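Local coordinates for divalent cation tolerance protein (Thermus thermophilus, PDB 1NZA) that forms a homotrimer and is probably involved in resistance toward heavy metals, with copper ion binding ascribed to it, at residues A[20-25]-A[69-74]; A[26-31]-A[55-60]. One frame throughout, in Å; residues are numbered along the deposited sequence.

Both contacts belong to the ferredoxin-like fold of the CutA subunit, in which two helices cover one face of a four-stranded antiparallel sheet. Contact 1 joins these helices, 12-24 and 64-74, and is partly buried: an apolar inner side gives way to an ion pair farther out. Contact 2 is wholly buried and holds the first helix's exit loop and strand 30-42 against strand 47-60, using backbone hydrogen bonds, a threonine hydroxyl and small apolar side chains; its lysine forms its salt bridge with a neighbouring subunit, not across the contact. The two meet where helix 12-24 ends, since Leu27 packs on Arg70 and Val23 on Val31. Both also reach the second subunit of the trimer.

Contact 1: residues A[20-25]-A[69-74]; sequences KALVEE and ERVKAL
The carboxylate of Glu25 meets the guanidinium of Arg70 edge to edge, the two planes only 21° apart, and lies beside the guanidinium instead of over either face. This side-on salt bridge ties together the helices of a ferredoxin-like fold, where 12-24 and 64-74 pack next to each other on the sheet and run roughly antiparallel. Arg70 NE donates to Glu25 OE1 at 2.5 Å and Arg70 NH2 to Glu25 OE2 at 2.8 Å, each oxygen accepting the N-H on its syn lone pair. Two nearly coplanar bonds restrict the rotation of both groups. The Arg70 chain folds back twice (chi2 -63°, chi3 -69°), which presents the NE edge to the extended glutamate. Because Glu25 follows the C-terminal end of its helix, the positive group may also offset the unfavourable pairing of a carboxylate with that end of the dipole.

The axes of the short helical segments come no closer than 10.6 Å, a distance bridged by side chains. Deeper in, Leu22 CD1 reaches to 4.2 Å from Val71 CG2, while Leu22 CD2 approaches Arg70 CB. Leu22 also touches Leu27 and Ala28 in the following loop. Nearer the surface, one turn beyond Arg70, the partly exposed Leu74 presses on the small Ala21, its CD1 only 3.3 Å from Ala21 CB, tighter than usual van der Waals contact.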
ATOM      1  N   LYS A  20      -2.433  13.880  12.393  1.00 20.38           N
ATOM      2  CA  LYS A  20      -2.984  14.235  13.694  1.00 22.76           C
ATOM      3  C   LYS A  20      -4.407  14.763  13.585  1.00 22.58           C
ATOM      4  O   LYS A  20      -5.282  14.375  14.360  1.00 24.80           O
ATOM      5  CB  LYS A  20      -2.094  15.269  14.388  1.00 24.32           C
ATOM      6  CG  LYS A  20      -0.744  14.723  14.813  1.00 28.48           C
ATOM      7  CD  LYS A  20      -0.037  15.669  15.772  1.00 32.95           C
ATOM      8  CE  LYS A  20       0.255  17.014  15.131  1.00 35.95           C
ATOM      9  NZ  LYS A  20       0.986  17.909  16.071  1.00 36.92           N
ATOM     10  N   ALA A  21      -4.640  15.643  12.619  1.00 23.54           N
ATOM     11  CA  ALA A  21      -5.965  16.219  12.426  1.00 23.62           C
ATOM     12  C   ALA A  21      -7.017  15.143  12.158  1.00 24.66           C
ATOM     13  O   ALA A  21      -8.097  15.165  12.745  1.00 24.94           O
ATOM     14  CB  ALA A  21      -5.934  17.219  11.286  1.00 23.95           C
ATOM     15  N   LEU A  22      -6.701  14.190  11.286  1.00 22.99           N
ATOM     16  CA  LEU A  22      -7.653  13.128  10.974  1.00 22.95           C
ATOM     17  C   LEU A  22      -7.964  12.234  12.175  1.00 24.06           C
ATOM     18  O   LEU A  22      -9.126  11.891  12.419  1.00 25.73           O
ATOM     19  CB  LEU A  22      -7.132  12.287   9.802  1.00 21.26           C
ATOM     20  CG  LEU A  22      -7.055  13.073   8.494  1.00 20.51           C
ATOM     21  CD1 LEU A  22      -6.459  12.217   7.393  1.00 20.47           C
ATOM     22  CD2 LEU A  22      -8.457  13.544   8.115  1.00 22.54           C
ATOM     23  N   VAL A  23      -6.942  11.858  12.935  1.00 23.10           N
ATOM     24  CA  VAL A  23      -7.170  11.006  14.092  1.00 25.40           C
ATOM     25  C   VAL A  23      -7.861  11.777  15.220  1.00 27.65           C
ATOM     26  O   VAL A  23      -8.791  11.264  15.849  1.00 27.72           O
ATOM     27  CB  VAL A  23      -5.850  10.396  14.614  1.00 24.91           C
ATOM     28  CG1 VAL A  23      -6.128   9.488  15.801  1.00 24.73           C
ATOM     29  CG2 VAL A  23      -5.174   9.602  13.497  1.00 23.49           C
ATOM     30  N   GLU A  24      -7.417  13.004  15.473  1.00 30.07           N
ATOM     31  CA  GLU A  24      -8.020  13.822  16.525  1.00 32.37           C
ATOM     32  C   GLU A  24      -9.516  13.987  16.266  1.00 32.01           C
ATOM     33  O   GLU A  24     -10.338  13.837  17.170  1.00 32.07           O
ATOM     34  CB  GLU A  24      -7.385  15.219  16.573  1.00 34.52           C
ATOM     35  CG  GLU A  24      -5.903  15.265  16.901  1.00 38.52           C
ATOM     36  CD  GLU A  24      -5.367  16.690  16.955  1.00 42.38           C
ATOM     37  OE1 GLU A  24      -5.687  17.492  16.047  1.00 43.92           O
ATOM     38  OE2 GLU A  24      -4.616  17.009  17.905  1.00 44.08           O
ATOM     39  N   GLU A  25      -9.852  14.296  15.019  1.00 31.52           N
ATOM     40  CA  GLU A  25     -11.234  14.525  14.616  1.00 30.71           C
ATOM     41  C   GLU A  25     -12.035  13.263  14.330  1.00 31.52           C
ATOM     42  O   GLU A  25     -13.114  13.325  13.738  1.00 31.56           O
ATOM     43  CB  GLU A  25     -11.253  15.445  13.397  1.00 31.67           C
ATOM     44  CG  GLU A  25     -10.768  16.852  13.712  1.00 34.20           C
ATOM     45  CD  GLU A  25     -10.633  17.721  12.478  1.00 36.85           C
ATOM     46  OE1 GLU A  25     -11.560  17.721  11.641  1.00 36.32           O
ATOM     47  OE2 GLU A  25      -9.600  18.414  12.353  1.00 36.99           O
ATOM     48  N   GLU A  69     -12.780  16.535   2.763  1.00 31.35           N
ATOM     49  CA  GLU A  69     -12.919  17.958   3.058  1.00 31.56           C
ATOM     50  C   GLU A  69     -11.787  18.468   3.934  1.00 30.91           C
ATOM     51  O   GLU A  69     -11.174  19.492   3.636  1.00 31.05           O
ATOM     52  CB  GLU A  69     -14.255  18.240   3.752  1.00 34.77           C
ATOM     53  CG  GLU A  69     -15.434  18.354   2.804  1.00 39.26           C
ATOM     54  CD  GLU A  69     -16.727  18.691   3.525  1.00 42.10           C
ATOM     55  OE1 GLU A  69     -16.742  19.673   4.301  1.00 42.99           O
ATOM     56  OE2 GLU A  69     -17.730  17.979   3.312  1.00 44.56           O
ATOM     57  N   ARG A  70     -11.510  17.754   5.015  1.00 30.01           N
ATOM     58  CA  ARG A  70     -10.451  18.162   5.924  1.00 29.59           C
ATOM     59  C   ARG A  70      -9.087  18.092   5.240  1.00 28.42           C
ATOM     60  O   ARG A  70      -8.250  18.971   5.428  1.00 28.35           O
ATOM     61  CB  ARG A  70     -10.465  17.286   7.180  1.00 29.47           C
ATOM     62  CG  ARG A  70     -11.795  17.296   7.929  1.00 31.35           C
ATOM     63  CD  ARG A  70     -12.159  18.684   8.465  1.00 30.90           C
ATOM     64  NE  ARG A  70     -11.273  19.113   9.546  1.00 30.35           N
ATOM     65  CZ  ARG A  70     -10.468  20.171   9.482  1.00 31.32           C
ATOM     66  NH1 ARG A  70     -10.431  20.916   8.383  1.00 31.74           N
ATOM     67  NH2 ARG A  70      -9.702  20.486  10.520  1.00 31.38           N
ATOM     68  N   VAL A  71      -8.862  17.056   4.437  1.00 27.23           N
ATOM     69  CA  VAL A  71      -7.582  16.919   3.750  1.00 26.34           C
ATOM     70  C   VAL A  71      -7.339  18.039   2.742  1.00 27.87           C
ATOM     71  O   VAL A  71      -6.243  18.594   2.679  1.00 27.38           O
ATOM     72  CB  VAL A  71      -7.474  15.561   3.028  1.00 25.23           C
ATOM     73  CG1 VAL A  71      -6.177  15.504   2.223  1.00 24.32           C
ATOM     74  CG2 VAL A  71      -7.511  14.435   4.043  1.00 22.01           C
ATOM     75  N   LYS A  72      -8.352  18.373   1.950  1.00 28.98           N
ATOM     76  CA  LYS A  72      -8.200  19.437   0.967  1.00 30.17           C
ATOM     77  C   LYS A  72      -7.883  20.760   1.658  1.00 30.98           C
ATOM     78  O   LYS A  72      -7.123  21.574   1.136  1.00 32.18           O
ATOM     79  CB  LYS A  72      -9.471  19.570   0.128  1.00 29.84           C
ATOM     80  CG  LYS A  72      -9.718  18.379  -0.780  1.00 31.91           C
ATOM     81  CD  LYS A  72     -11.037  18.504  -1.517  1.00 32.79           C
ATOM     82  CE  LYS A  72     -11.297  17.268  -2.360  1.00 34.24           C
ATOM     83  NZ  LYS A  72     -12.644  17.302  -2.989  1.00 35.41           N
ATOM     84  N   ALA A  73      -8.456  20.958   2.842  1.00 31.68           N
ATOM     85  CA  ALA A  73      -8.244  22.178   3.616  1.00 32.80           C
ATOM     86  C   ALA A  73      -6.820  22.277   4.156  1.00 32.77           C
ATOM     87  O   ALA A  73      -6.174  23.321   4.048  1.00 32.61           O
ATOM     88  CB  ALA A  73      -9.238  22.243   4.771  1.00 31.95           C
ATOM     89  N   LEU A  74      -6.340  21.183   4.741  1.00 32.03           N
ATOM     90  CA  LEU A  74      -4.999  21.136   5.314  1.00 30.61           C
ATOM     91  C   LEU A  74      -3.899  20.985   4.266  1.00 29.44           C
ATOM     92  O   LEU A  74      -2.832  21.579   4.395  1.00 29.41           O
ATOM     93  CB  LEU A  74      -4.902  19.985   6.321  1.00 32.00           C
ATOM     94  CG  LEU A  74      -5.787  20.065   7.571  1.00 31.93           C
ATOM     95  CD1 LEU A  74      -5.739  18.745   8.318  1.00 33.56           C
ATOM     96  CD2 LEU A  74      -5.322  21.206   8.470  1.00 34.42           C
TER

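Contact 2: residues A[26-31]-A[55-60]; sequences RLAACV and LLVKTT
Ala28 and Val31 leave a shallow hollow between their side chains, and Val57 fills it with one methyl. The contact lies at the open end of the beta hairpin 30-42/47-60 in the ferredoxin-like sheet, with Val31 and Val57 on the helix-covered face. Val57 CG1, anti to the backbone N (chi1 -171°), wedges against Ala28 CB at 3.3 Å, a tight fit that the small alanine allows. The same methyl sits 4.0 Å from Val31 CG2 and so rests in the notch between the two; the valines lie side by side as a non-hydrogen-bonded pair. Leu67 of helix 64-74 covers Val57, and Ala19 and Val23 of helix 12-24 cover Val31.

On the opposite face, which carries Cys30 and Lys58, Lys58 CG, anti to the carbonyl carbon (chi1 -41°), lies 3.7 Å from Cys30 CB, and bends farther out curl the chain. Its NZ ends at Asn32 OD1 and in a salt bridge with Glu81 of the second subunit; a strand of that subunit pairs with Cys30 and Val31 and continues the sheet across the interface.

Two backbone bonds accompany the packing: Lys58 N donates to Cys30 O at 3.0 Å, and Ala29 N to Lys58 O at 3.1 Å. Cys30 N, though buried, finds no partner. Where the chain leaves helix 12-24, Thr59 OG1 donates to Leu27 O at 2.7 Å, approaching 30° out of the carbonyl plane.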
ATOM      1  N   ARG A  26     -11.507  12.124  14.762  1.00 30.22           N
ATOM      2  CA  ARG A  26     -12.160  10.833  14.573  1.00 30.99           C
ATOM      3  C   ARG A  26     -12.585  10.548  13.134  1.00 29.46           C
ATOM      4  O   ARG A  26     -13.629   9.939  12.895  1.00 30.85           O
ATOM      5  CB  ARG A  26     -13.377  10.711  15.500  1.00 32.69           C
ATOM      6  CG  ARG A  26     -13.072  10.937  16.975  1.00 35.84           C
ATOM      7  CD  ARG A  26     -14.273  10.584  17.846  1.00 38.90           C
ATOM      8  NE  ARG A  26     -14.362   9.149  18.103  1.00 41.72           N
ATOM      9  CZ  ARG A  26     -13.733   8.529  19.099  1.00 43.08           C
ATOM     10  NH1 ARG A  26     -12.971   9.218  19.939  1.00 43.82           N
ATOM     11  NH2 ARG A  26     -13.859   7.217  19.251  1.00 44.68           N
ATOM     12  N   LEU A  27     -11.781  10.993  12.174  1.00 26.73           N
ATOM     13  CA  LEU A  27     -12.080  10.738  10.770  1.00 25.14           C
ATOM     14  C   LEU A  27     -11.242   9.547  10.325  1.00 24.93           C
ATOM     15  O   LEU A  27     -11.347   9.076   9.190  1.00 24.91           O
ATOM     16  CB  LEU A  27     -11.762  11.966   9.916  1.00 25.06           C
ATOM     17  CG  LEU A  27     -12.657  13.184  10.163  1.00 26.27           C
ATOM     18  CD1 LEU A  27     -12.232  14.317   9.255  1.00 28.06           C
ATOM     19  CD2 LEU A  27     -14.117  12.810   9.915  1.00 27.31           C
ATOM     20  N   ALA A  28     -10.411   9.070  11.242  1.00 23.62           N
ATOM     21  CA  ALA A  28      -9.542   7.927  11.003  1.00 21.94           C
ATOM     22  C   ALA A  28      -9.116   7.429  12.379  1.00 22.45           C
ATOM     23  O   ALA A  28      -9.009   8.218  13.319  1.00 23.77           O
ATOM     24  CB  ALA A  28      -8.329   8.346  10.183  1.00 22.17           C
ATOM     25  N   ALA A  29      -8.888   6.126  12.502  1.00 20.30           N
ATOM     26  CA  ALA A  29      -8.490   5.545  13.776  1.00 20.27           C
ATOM     27  C   ALA A  29      -6.976   5.433  13.850  1.00 21.79           C
ATOM     28  O   ALA A  29      -6.386   5.468  14.930  1.00 20.93           O
ATOM     29  CB  ALA A  29      -9.103   4.167  13.937  1.00 22.94           C
ATOM     30  N   CYS A  30      -6.355   5.300  12.685  1.00 20.65           N
ATOM     31  CA  CYS A  30      -4.908   5.155  12.617  1.00 20.54           C
ATOM     32  C   CYS A  30      -4.369   5.733  11.324  1.00 18.34           C
ATOM     33  O   CYS A  30      -5.042   5.703  10.292  1.00 17.64           O
ATOM     34  CB  CYS A  30      -4.552   3.672  12.697  1.00 21.09           C
ATOM     35  SG  CYS A  30      -2.792   3.297  12.528  1.00 28.13           S
ATOM     36  N   VAL A  31      -3.157   6.272  11.379  1.00 15.00           N
ATOM     37  CA  VAL A  31      -2.521   6.812  10.184  1.00 15.26           C
ATOM     38  C   VAL A  31      -1.045   6.444  10.223  1.00 15.13           C
ATOM     39  O   VAL A  31      -0.372   6.693  11.225  1.00 15.44           O
ATOM     40  CB  VAL A  31      -2.634   8.348  10.105  1.00 16.55           C
ATOM     41  CG1 VAL A  31      -1.862   8.857   8.902  1.00 15.62           C
ATOM     42  CG2 VAL A  31      -4.096   8.766   9.997  1.00 18.09           C
ATOM     43  N   LEU A  55       0.821   8.694   3.301  1.00 13.37           N
ATOM     44  CA  LEU A  55       0.008   8.491   4.493  1.00 13.52           C
ATOM     45  C   LEU A  55      -0.919   7.318   4.177  1.00 13.68           C
ATOM     46  O   LEU A  55      -1.551   7.305   3.116  1.00 13.74           O
ATOM     47  CB  LEU A  55      -0.868   9.710   4.802  1.00 14.47           C
ATOM     48  CG  LEU A  55      -0.273  11.113   4.961  1.00 18.25           C
ATOM     49  CD1 LEU A  55      -1.267  11.971   5.723  1.00 14.60           C
ATOM     50  CD2 LEU A  55       1.040  11.067   5.699  1.00 19.19           C
ATOM     51  N   LEU A  56      -0.957   6.321   5.060  1.00 11.86           N
ATOM     52  CA  LEU A  56      -1.866   5.177   4.903  1.00 14.21           C
ATOM     53  C   LEU A  56      -2.882   5.408   6.011  1.00 13.63           C
ATOM     54  O   LEU A  56      -2.559   5.289   7.193  1.00 14.32           O
ATOM     55  CB  LEU A  56      -1.145   3.845   5.125  1.00 15.26           C
ATOM     56  CG  LEU A  56      -0.013   3.474   4.165  1.00 18.01           C
ATOM     57  CD1 LEU A  56       0.484   2.060   4.458  1.00 20.06           C
ATOM     58  CD2 LEU A  56      -0.514   3.551   2.755  1.00 20.64           C
ATOM     59  N   VAL A  57      -4.110   5.744   5.624  1.00 14.67           N
ATOM     60  CA  VAL A  57      -5.168   6.063   6.582  1.00 16.35           C
ATOM     61  C   VAL A  57      -6.235   4.983   6.738  1.00 17.92           C
ATOM     62  O   VAL A  57      -6.875   4.601   5.764  1.00 18.08           O
ATOM     63  CB  VAL A  57      -5.875   7.371   6.164  1.00 16.40           C
ATOM     64  CG1 VAL A  57      -6.830   7.825   7.264  1.00 17.86           C
ATOM     65  CG2 VAL A  57      -4.836   8.450   5.862  1.00 13.81           C
ATOM     66  N   LYS A  58      -6.429   4.508   7.967  1.00 17.06           N
ATOM     67  CA  LYS A  58      -7.437   3.481   8.249  1.00 17.62           C
ATOM     68  C   LYS A  58      -8.740   4.193   8.618  1.00 18.91           C
ATOM     69  O   LYS A  58      -8.848   4.790   9.689  1.00 16.97           O
ATOM     70  CB  LYS A  58      -6.980   2.606   9.414  1.00 19.18           C
ATOM     71  CG  LYS A  58      -5.503   2.245   9.370  1.00 23.09           C
ATOM     72  CD  LYS A  58      -5.125   1.505   8.100  1.00 23.10           C
ATOM     73  CE  LYS A  58      -3.630   1.615   7.857  1.00 25.04           C
ATOM     74  NZ  LYS A  58      -2.859   1.314   9.104  1.00 28.45           N
ATOM     75  N   THR A  59      -9.735   4.114   7.741  1.00 17.81           N
ATOM     76  CA  THR A  59     -10.997   4.806   7.986  1.00 20.60           C
ATOM     77  C   THR A  59     -12.198   4.029   7.433  1.00 20.47           C
ATOM     78  O   THR A  59     -12.109   2.822   7.221  1.00 20.22           O
ATOM     79  CB  THR A  59     -10.931   6.211   7.354  1.00 21.79           C
ATOM     80  OG1 THR A  59     -12.118   6.953   7.664  1.00 22.99           O
ATOM     81  CG2 THR A  59     -10.766   6.100   5.851  1.00 21.78           C
ATOM     82  N   THR A  60     -13.318   4.720   7.224  1.00 22.08           N
ATOM     83  CA  THR A  60     -14.527   4.084   6.695  1.00 24.46           C
ATOM     84  C   THR A  60     -15.169   4.937   5.599  1.00 24.16           C
ATOM     85  O   THR A  60     -14.884   6.128   5.467  1.00 24.07           O
ATOM     86  CB  THR A  60     -15.581   3.866   7.798  1.00 25.93           C
ATOM     87  OG1 THR A  60     -16.110   5.132   8.206  1.00 26.76           O
ATOM     88  CG2 THR A  60     -14.966   3.179   8.996  1.00 25.77           C
TER